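PDB 5J7O: major capsid protein from Faustovirus, which probably builds the outer protein shell of this large double-stranded DNA virus, as a double jelly-roll capsid protein assembled in trimers. Local coordinates for residues B[177-182]-B[467-472]; B[210-215]-B[564-569]; B[474-479]-B[514-519]. All coordinates share one frame; numbering follows the deposited sequence.

Interaction 1 (B[177-182]-B[467-472])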
loop_
_atom_site.group_PDB
_atom_site.type_symbol
_atom_site.label_atom_id
_atom_site.label_comp_id
_atom_site.label_asym_id
_atom_site.label_seq_id
_atom_site.Cartn_x
_atom_site.Cartn_y
_atom_site.Cartn_z
ATOM N N TYR B 177 19.490 3.027 13.261
ATOM C CA TYR B 177 19.917 3.868 12.154
ATOM C C TYR B 177 18.865 4.930 11.860
ATOM O O TYR B 177 17.670 4.737 12.102
ATOM C CB TYR B 177 20.185 3.032 10.899
ATOM C CG TYR B 177 21.543 2.372 10.895
ATOM C CD1 TYR B 177 21.722 1.099 11.425
ATOM C CD2 TYR B 177 22.652 3.027 10.378
ATOM C CE1 TYR B 177 22.970 0.494 11.431
ATOM C CE2 TYR B 177 23.903 2.433 10.381
ATOM C CZ TYR B 177 24.055 1.167 10.908
ATOM O OH TYR B 177 25.298 0.576 10.910
ATOM N N CYS B 178 19.323 6.066 11.344
ATOM C CA CYS B 178 18.392 7.068 10.860
ATOM C C CYS B 178 17.606 6.511 9.676
ATOM O O CYS B 178 18.001 5.530 9.040
ATOM C CB CYS B 178 19.133 8.336 10.457
ATOM S SG CYS B 178 20.123 8.174 8.957
ATOM N N GLU B 179 16.456 7.121 9.406
ATOM C CA GLU B 179 15.657 6.693 8.268
ATOM C C GLU B 179 16.391 7.008 6.973
ATOM O O GLU B 179 17.015 8.065 6.833
ATOM C CB GLU B 179 14.285 7.360 8.286
ATOM C CG GLU B 179 13.339 6.761 9.312
ATOM C CD GLU B 179 11.906 7.203 9.114
ATOM O OE1 GLU B 179 11.694 8.344 8.655
ATOM O OE2 GLU B 179 10.992 6.405 9.411
ATOM N N TYR B 180 16.329 6.066 6.038
ATOM C CA TYR B 180 17.031 6.153 4.765
ATOM C C TYR B 180 18.524 6.432 4.960
ATOM O O TYR B 180 19.040 7.452 4.492
ATOM C CB TYR B 180 16.390 7.207 3.874
ATOM C CG TYR B 180 14.920 6.934 3.660
ATOM C CD1 TYR B 180 14.505 5.944 2.783
ATOM C CD2 TYR B 180 13.948 7.642 4.356
ATOM C CE1 TYR B 180 13.167 5.675 2.587
ATOM C CE2 TYR B 180 12.604 7.380 4.166
ATOM C CZ TYR B 180 12.220 6.395 3.280
ATOM O OH TYR B 180 10.886 6.125 3.084
ATOM N N PRO B 181 19.249 5.536 5.642
ATOM C CA PRO B 181 20.671 5.807 5.909
ATOM C C PRO B 181 21.496 5.938 4.646
ATOM O O PRO B 181 22.435 6.741 4.604
ATOM C CB PRO B 181 21.112 4.597 6.751
ATOM C CG PRO B 181 19.845 3.902 7.168
ATOM C CD PRO B 181 18.843 4.200 6.107
ATOM N N GLY B 182 21.164 5.172 3.606
ATOM C CA GLY B 182 21.919 5.266 2.371
ATOM C C GLY B 182 21.773 6.613 1.697
ATOM O O GLY B 182 22.636 7.021 0.920
ATOM N N ASP B 467 13.302 12.973 11.412
ATOM C CA ASP B 467 12.865 14.237 10.834
ATOM C C ASP B 467 13.830 14.810 9.803
ATOM O O ASP B 467 13.478 15.795 9.145
ATOM C CB ASP B 467 12.655 15.280 11.937
ATOM C CG ASP B 467 11.527 14.918 12.881
ATOM O OD1 ASP B 467 10.707 14.046 12.524
ATOM O OD2 ASP B 467 11.456 15.513 13.977
ATOM N N TRP B 468 15.021 14.230 9.638
ATOM C CA TRP B 468 16.046 14.886 8.830
ATOM C C TRP B 468 15.632 15.015 7.367
ATOM O O TRP B 468 15.996 15.994 6.707
ATOM C CB TRP B 468 17.375 14.136 8.948
ATOM C CG TRP B 468 17.442 12.873 8.153
ATOM C CD1 TRP B 468 17.094 11.621 8.568
ATOM C CD2 TRP B 468 17.891 12.736 6.801
ATOM N NE1 TRP B 468 17.297 10.713 7.557
ATOM C CE2 TRP B 468 17.785 11.373 6.461
ATOM C CE3 TRP B 468 18.371 13.635 5.844
ATOM C CZ2 TRP B 468 18.141 10.888 5.205
ATOM C CZ3 TRP B 468 18.725 13.151 4.598
ATOM C CH2 TRP B 468 18.609 11.791 4.291
ATOM N N HIS B 469 14.875 14.052 6.843
ATOM C CA HIS B 469 14.437 14.114 5.454
ATOM C C HIS B 469 13.055 14.737 5.287
ATOM O O HIS B 469 12.638 14.985 4.151
ATOM C CB HIS B 469 14.454 12.712 4.828
ATOM C CG HIS B 469 13.523 11.741 5.484
ATOM N ND1 HIS B 469 12.199 11.617 5.122
ATOM C CD2 HIS B 469 13.727 10.843 6.476
ATOM C CE1 HIS B 469 11.627 10.686 5.864
ATOM N NE2 HIS B 469 12.531 10.201 6.694
ATOM N N HIS B 470 12.347 15.008 6.380
ATOM C CA HIS B 470 11.049 15.657 6.279
ATOM C C HIS B 470 11.211 17.140 5.971
ATOM O O HIS B 470 12.103 17.808 6.500
ATOM C CB HIS B 470 10.264 15.474 7.575
ATOM C CG HIS B 470 9.701 14.098 7.752
ATOM N ND1 HIS B 470 8.426 13.762 7.352
ATOM C CD2 HIS B 470 10.234 12.977 8.293
ATOM C CE1 HIS B 470 8.198 12.491 7.637
ATOM N NE2 HIS B 470 9.280 11.993 8.209
ATOM N N LEU B 471 10.332 17.656 5.114
ATOM C CA LEU B 471 10.363 19.055 4.709
ATOM C C LEU B 471 9.355 19.912 5.467
ATOM O O LEU B 471 9.144 21.071 5.097
ATOM C CB LEU B 471 10.126 19.171 3.202
ATOM C CG LEU B 471 11.136 18.439 2.316
ATOM C CD1 LEU B 471 10.831 18.662 0.842
ATOM C CD2 LEU B 471 12.558 18.873 2.647
ATOM N N THR B 472 8.730 19.373 6.507
ATOM C CA THR B 472 7.805 20.113 7.355
ATOM C C THR B 472 8.291 20.073 8.799
ATOM O O THR B 472 9.311 19.462 9.125
ATOM C CB THR B 472 6.385 19.544 7.269
ATOM O OG1 THR B 472 6.373 18.198 7.760
ATOM C CG2 THR B 472 5.884 19.562 5.843
#
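Glu179 and its neighbours Cys178 and Tyr180 meet Trp468 and His469 through two hydrogen bonds, an aromatic pair and a sulfur contact. Both hydrogen bonds end on Glu179. Trp468 NE1 donates to the backbone Glu179 O at 2.8 Å, with the acceptor lying in the indole plane and NE1 in the plane of the carbonyl. His469 NE2 donates to Glu179 OE1, also at 2.8 Å, and this bond is nearly straight, with 167° at the hydrogen. The imidazole reaches OE1 on its anti side, somewhat out of the carboxylate plane, while the oxygen stays in the plane of the ring. His470 NE2 lies 4.4 Å from the same Glu179 OE1, and the nearby carboxylate may favour a proton on His470, whose charge is not seen.

Among the rings, Tyr180 and His469 form a T-shaped pair. The CD2 edge of Tyr180 points at one face of the imidazole, with the planes at 89° and the ring centroids 5.1 Å apart. His470 CD2 lies over the opposite imidazole face, toward its rim. His469 CG sits between its own N and carbonyl carbon (chi1 62°), which brings the imidazole to both Glu179 OE1 and the Tyr180 edge. His469 CB rests 3.8 Å above the plane of Trp468, over the centre of the indole. Cys178 SG approaches that indole obliquely, 4.8 Å from the centroid of its five-membered ring. Tyr180 CB packs near Trp468 CZ2.

Outside the pair, Glu179 also makes a backbone hydrogen bond with Trp465, and Ile207 of helix 203-212 packs on both Trp468 and His469. The contact ties the turn before helix 181-185 to the loop between helix 464-467 and strand 473-490, and so probably joins the two halves of a double jelly-roll capsid protein.

Interaction 2 (B[210-215]-B[564-569]); sequences NKFHVP and KGALFL
Phe212 holds CG anti to its carbonyl carbon (chi1 -78°), and Phe568 holds CG anti to its backbone N (chi1 -172°); in these settings the two rings converge at the end of helix 203-212. They are neither stacked nor edge-to-face: the planes stand 47° apart and the centroids 5.5 Å. Phe568 CD2 lies over one face of the Phe212 ring, offset toward the rim. The closest touch between the pair is made lower on the side chain, where Phe568 CB meets Phe212 CE1 at 3.8 Å. At the far end of the same ring, the Ala566 methyl sits oblique to the ring, with Ala566 CB 3.7 Å from Phe212 CZ.

The last turn of the helix is thereby set against the start of strand 567-570, an outermost strand of a four-stranded antiparallel sheet that is probably part of the second jelly roll. Ala566 CB is touched by a second side chain too, by Lys211 CD at 3.9 Å. The bend of the lysine at chi4 then turns NZ to a salt bridge with Asp563 and a probable hydrogen bond to His469 O, so the buried ammonium has two partners beyond the apolar patch. Phe446 stacks on Phe568, while Tyr448 and Pro550 pack against Phe212.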
loop_
_atom_site.group_PDB
_atom_site.type_symbol
_atom_site.label_atom_id
_atom_site.label_comp_id
_atom_site.label_asym_id
_atom_site.label_seq_id
_atom_site.Cartn_x
_atom_site.Cartn_y
_atom_site.Cartn_z
ATOM N N ASN B 210 13.790 10.357 -3.531
ATOM C CA ASN B 210 13.045 9.405 -2.712
ATOM C C ASN B 210 11.567 9.766 -2.643
ATOM O O ASN B 210 10.713 8.877 -2.551
ATOM C CB ASN B 210 13.654 9.350 -1.309
ATOM C CG ASN B 210 12.896 8.431 -0.372
ATOM O OD1 ASN B 210 12.924 7.209 -0.522
ATOM N ND2 ASN B 210 12.229 9.015 0.616
ATOM N N LYS B 211 11.245 11.060 -2.709
ATOM C CA LYS B 211 9.860 11.490 -2.569
ATOM C C LYS B 211 9.107 11.481 -3.896
ATOM O O LYS B 211 7.894 11.243 -3.908
ATOM C CB LYS B 211 9.805 12.893 -1.958
ATOM C CG LYS B 211 10.404 13.015 -0.556
ATOM C CD LYS B 211 10.545 14.477 -0.146
ATOM C CE LYS B 211 11.501 14.650 1.028
ATOM N NZ LYS B 211 10.990 14.030 2.284
ATOM N N PHE B 212 9.794 11.717 -5.016
ATOM C CA PHE B 212 9.117 12.004 -6.273
ATOM C C PHE B 212 9.275 10.940 -7.350
ATOM O O PHE B 212 8.525 10.976 -8.330
ATOM C CB PHE B 212 9.606 13.342 -6.848
ATOM C CG PHE B 212 9.008 14.545 -6.184
ATOM C CD1 PHE B 212 7.709 14.936 -6.464
ATOM C CD2 PHE B 212 9.751 15.294 -5.288
ATOM C CE1 PHE B 212 7.159 16.049 -5.855
ATOM C CE2 PHE B 212 9.209 16.408 -4.677
ATOM C CZ PHE B 212 7.910 16.785 -4.960
ATOM N N HIS B 213 10.221 10.006 -7.221
ATOM C CA HIS B 213 10.518 9.144 -8.360
ATOM C C HIS B 213 10.655 7.679 -7.965
ATOM O O HIS B 213 11.345 6.914 -8.648
ATOM C CB HIS B 213 11.785 9.613 -9.075
ATOM C CG HIS B 213 11.736 11.046 -9.503
ATOM N ND1 HIS B 213 10.808 11.520 -10.405
ATOM C CD2 HIS B 213 12.492 12.110 -9.144
ATOM C CE1 HIS B 213 10.998 12.815 -10.587
ATOM N NE2 HIS B 213 12.014 13.198 -9.834
ATOM N N VAL B 214 10.009 7.263 -6.882
ATOM C CA VAL B 214 10.008 5.852 -6.506
ATOM C C VAL B 214 8.564 5.373 -6.403
ATOM O O VAL B 214 7.973 5.415 -5.313
ATOM C CB VAL B 214 10.768 5.611 -5.192
ATOM C CG1 VAL B 214 10.929 4.118 -4.953
ATOM C CG2 VAL B 214 12.124 6.299 -5.220
ATOM N N PRO B 215 7.959 4.923 -7.499
ATOM C CA PRO B 215 6.602 4.370 -7.425
ATOM C C PRO B 215 6.576 3.089 -6.606
ATOM O O PRO B 215 7.607 2.532 -6.223
ATOM C CB PRO B 215 6.235 4.115 -8.889
ATOM C CG PRO B 215 7.546 4.033 -9.600
ATOM C CD PRO B 215 8.471 4.958 -8.879
ATOM N N LYS B 564 4.425 16.285 3.101
ATOM C CA LYS B 564 3.543 17.431 2.910
ATOM C C LYS B 564 4.287 18.708 2.544
ATOM O O LYS B 564 3.644 19.677 2.124
ATOM C CB LYS B 564 2.706 17.670 4.167
ATOM C CG LYS B 564 1.352 16.980 4.152
ATOM C CD LYS B 564 0.464 17.501 5.269
ATOM C CE LYS B 564 -0.979 17.064 5.081
ATOM N NZ LYS B 564 -1.878 17.690 6.090
ATOM N N GLY B 565 5.608 18.743 2.693
ATOM C CA GLY B 565 6.397 19.907 2.354
ATOM C C GLY B 565 7.173 19.803 1.063
ATOM O O GLY B 565 8.028 20.659 0.802
ATOM N N ALA B 566 6.910 18.788 0.244
ATOM C CA ALA B 566 7.630 18.585 -1.006
ATOM C C ALA B 566 6.849 19.228 -2.146
ATOM O O ALA B 566 5.724 18.816 -2.444
ATOM C CB ALA B 566 7.846 17.096 -1.268
ATOM N N LEU B 567 7.451 20.226 -2.786
ATOM C CA LEU B 567 6.813 20.954 -3.872
ATOM C C LEU B 567 7.602 20.765 -5.161
ATOM O O LEU B 567 8.831 20.639 -5.147
ATOM C CB LEU B 567 6.681 22.448 -3.546
ATOM C CG LEU B 567 5.500 22.852 -2.655
ATOM C CD1 LEU B 567 5.683 22.385 -1.216
ATOM C CD2 LEU B 567 5.281 24.352 -2.705
ATOM N N PHE B 568 6.877 20.750 -6.277
ATOM C CA PHE B 568 7.434 20.444 -7.592
ATOM C C PHE B 568 7.025 21.552 -8.553
ATOM O O PHE B 568 5.859 21.628 -8.954
ATOM C CB PHE B 568 6.943 19.076 -8.076
ATOM C CG PHE B 568 7.610 18.588 -9.333
ATOM C CD1 PHE B 568 7.082 18.893 -10.577
ATOM C CD2 PHE B 568 8.751 17.803 -9.269
ATOM C CE1 PHE B 568 7.686 18.440 -11.733
ATOM C CE2 PHE B 568 9.359 17.346 -10.425
ATOM C CZ PHE B 568 8.825 17.665 -11.658
ATOM N N LEU B 569 7.976 22.414 -8.915
ATOM C CA LEU B 569 7.724 23.519 -9.836
ATOM C C LEU B 569 8.085 23.060 -11.246
ATOM O O LEU B 569 9.265 22.957 -11.586
ATOM C CB LEU B 569 8.537 24.750 -9.443
ATOM C CG LEU B 569 8.673 25.119 -7.962
ATOM C CD1 LEU B 569 9.571 26.337 -7.804
ATOM C CD2 LEU B 569 7.321 25.373 -7.328
#

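Interaction 3 (B[474-479]-B[514-519])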
loop_
_atom_site.group_PDB
_atom_site.type_symbol
_atom_site.label_atom_id
_atom_site.label_comp_id
_atom_site.label_asym_id
_atom_site.label_seq_id
_atom_site.Cartn_x
_atom_site.Cartn_y
_atom_site.Cartn_z
ATOM N N VAL B 474 7.533 18.577 12.334
ATOM C CA VAL B 474 6.870 17.375 12.823
ATOM C C VAL B 474 6.802 17.435 14.341
ATOM O O VAL B 474 7.825 17.625 15.010
ATOM C CB VAL B 474 7.598 16.102 12.358
ATOM C CG1 VAL B 474 6.749 14.874 12.649
ATOM C CG2 VAL B 474 7.932 16.192 10.877
ATOM N N THR B 475 5.596 17.282 14.880
ATOM C CA THR B 475 5.382 17.104 16.306
ATOM C C THR B 475 4.923 15.676 16.574
ATOM O O THR B 475 4.459 14.971 15.673
ATOM C CB THR B 475 4.354 18.106 16.849
ATOM O OG1 THR B 475 3.258 18.217 15.933
ATOM C CG2 THR B 475 4.995 19.472 17.044
ATOM N N ASN B 476 5.061 15.253 17.825
ATOM C CA ASN B 476 4.829 13.867 18.213
ATOM C C ASN B 476 3.568 13.780 19.062
ATOM O O ASN B 476 3.503 14.369 20.147
ATOM C CB ASN B 476 6.035 13.310 18.965
ATOM C CG ASN B 476 7.322 13.450 18.176
ATOM O OD1 ASN B 476 7.528 12.759 17.178
ATOM N ND2 ASN B 476 8.194 14.350 18.617
ATOM N N GLU B 477 2.577 13.040 18.569
ATOM C CA GLU B 477 1.301 12.887 19.253
ATOM C C GLU B 477 1.156 11.467 19.773
ATOM O O GLU B 477 1.101 10.521 18.972
ATOM C CB GLU B 477 0.145 13.229 18.315
ATOM C CG GLU B 477 -1.229 12.925 18.890
ATOM C CD GLU B 477 -1.647 13.901 19.974
ATOM O OE1 GLU B 477 -0.885 14.846 20.268
ATOM O OE2 GLU B 477 -2.749 13.724 20.529
ATOM N N PRO B 478 1.090 11.266 21.088
ATOM C CA PRO B 478 0.947 9.906 21.617
ATOM C C PRO B 478 -0.448 9.345 21.372
ATOM O O PRO B 478 -1.448 10.067 21.423
ATOM C CB PRO B 478 1.220 10.074 23.118
ATOM C CG PRO B 478 1.893 11.411 23.252
ATOM C CD PRO B 478 1.328 12.251 22.154
ATOM N N VAL B 479 -0.499 8.045 21.100
ATOM C CA VAL B 479 -1.741 7.280 21.049
ATOM C C VAL B 479 -1.586 6.117 22.018
ATOM O O VAL B 479 -0.638 5.331 21.901
ATOM C CB VAL B 479 -2.058 6.780 19.631
ATOM C CG1 VAL B 479 -3.277 5.871 19.653
ATOM C CG2 VAL B 479 -2.287 7.955 18.694
ATOM N N GLN B 514 1.951 2.123 23.278
ATOM C CA GLN B 514 1.864 3.528 22.906
ATOM C C GLN B 514 2.469 3.726 21.525
ATOM O O GLN B 514 3.577 3.253 21.260
ATOM C CB GLN B 514 2.581 4.419 23.926
ATOM C CG GLN B 514 2.591 5.897 23.560
ATOM C CD GLN B 514 3.302 6.754 24.591
ATOM O OE1 GLN B 514 3.472 7.959 24.403
ATOM N NE2 GLN B 514 3.722 6.133 25.689
ATOM N N TYR B 515 1.740 4.422 20.655
ATOM C CA TYR B 515 2.216 4.784 19.329
ATOM C C TYR B 515 2.558 6.267 19.289
ATOM O O TYR B 515 1.989 7.073 20.032
ATOM C CB TYR B 515 1.166 4.485 18.251
ATOM C CG TYR B 515 0.713 3.043 18.156
ATOM C CD1 TYR B 515 -0.336 2.571 18.933
ATOM C CD2 TYR B 515 1.315 2.162 17.264
ATOM C CE1 TYR B 515 -0.761 1.258 18.840
ATOM C CE2 TYR B 515 0.896 0.847 17.165
ATOM C CZ TYR B 515 -0.142 0.401 17.955
ATOM O OH TYR B 515 -0.563 -0.906 17.860
ATOM N N ILE B 516 3.491 6.625 18.410
ATOM C CA ILE B 516 3.833 8.016 18.135
ATOM C C ILE B 516 3.365 8.341 16.723
ATOM O O ILE B 516 3.806 7.710 15.755
ATOM C CB ILE B 516 5.339 8.280 18.287
ATOM C CG1 ILE B 516 5.743 8.278 19.762
ATOM C CG2 ILE B 516 5.710 9.608 17.641
ATOM C CD1 ILE B 516 5.206 9.459 20.541
ATOM N N VAL B 517 2.475 9.318 16.608
ATOM C CA VAL B 517 1.965 9.776 15.318
ATOM C C VAL B 517 2.790 10.985 14.890
ATOM O O VAL B 517 2.779 12.006 15.596
ATOM C CB VAL B 517 0.474 10.131 15.390
ATOM C CG1 VAL B 517 0.003 10.700 14.060
ATOM C CG2 VAL B 517 -0.344 8.908 15.763
ATOM N N PRO B 518 3.515 10.919 13.772
ATOM C CA PRO B 518 4.227 12.098 13.262
ATOM C C PRO B 518 3.266 13.047 12.563
ATOM O O PRO B 518 2.780 12.767 11.462
ATOM C CB PRO B 518 5.250 11.491 12.290
ATOM C CG PRO B 518 4.615 10.224 11.829
ATOM C CD PRO B 518 3.808 9.705 12.989
ATOM N N VAL B 519 2.983 14.175 13.207
ATOM C CA VAL B 519 2.044 15.167 12.694
ATOM C C VAL B 519 2.835 16.253 11.981
ATOM O O VAL B 519 3.706 16.895 12.581
ATOM C CB VAL B 519 1.182 15.759 13.819
ATOM C CG1 VAL B 519 0.218 16.792 13.258
ATOM C CG2 VAL B 519 0.425 14.653 14.540
HETATM O O HOH W 1 3.959 19.612 13.742
#
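Val479 and Val517 cross obliquely on one face of a two-strand antiparallel ladder, their CG2 methyls 3.6 Å apart. In both valines CG2 is the branch trans to the carbonyl carbon. Farther along that face, Val519 CG2 comes 4.0 Å from Glu477 CB, and the glutamate's carboxylate turns off to bind Ala270 and Asn240 of the third subunit.

Asn476, Pro478, Ile516 and Pro518 make up the other face. Gln514 flanks it, extending alongside Pro478 in the same direction, with Gln514 OE1 3.3 Å from Pro478 CB. Ile516 CG2 lies 3.7 Å from Asn476 OD1, which accepts a hydrogen bond from Arg466. Near the end, the flanking Val474 side chain lies alongside that of Pro518, Val474 CG1 to Pro518 CB 3.7 Å.

Three hydrogen-bonded pairs, Thr475-Val519, Glu477-Val517 and Val479-Tyr515, supply six backbone bonds, of which Tyr515 N to Val479 O is the shortest at 2.8 Å. A water donates to Val519 O and bonds Thr475 OG1, bridging the two residues. The segment axes make 148°, antiparallel with the twist usual in a sheet.

Strand 473-490 is the outermost of its sheet within this chain, and strand 503-521 lies between it and strand 364-375. Arg466 of helix 464-467 covers the Val474, Ile516 and Pro518 side, while Tyr515 and Ile516 also pair with a strand of the second subunit, carrying the sheet across the interface.

In the fold
Interactions 1 and 2 are directly joined: Lys211 NZ of the helix end lies 2.7 Å from His469 O, a probable hydrogen bond, and Tyr180 also packs on Asn210. Their segments alternate along the chain, and the centres are 14 Å apart. Interaction 3 begins just after the 467-472 loop; Asp467 OD1 touches Val474 CB at 3.7 Å, linking it to interaction 1. Interactions 2 and 3 do not touch, their nearest atoms being about 7 Å apart. No other chain touches interaction 1, interaction 2 meets the second subunit, and interaction 3 meets both others, its centre about 16 Å from the chain centre against about 7 and 11 Å for interactions 1 and 2.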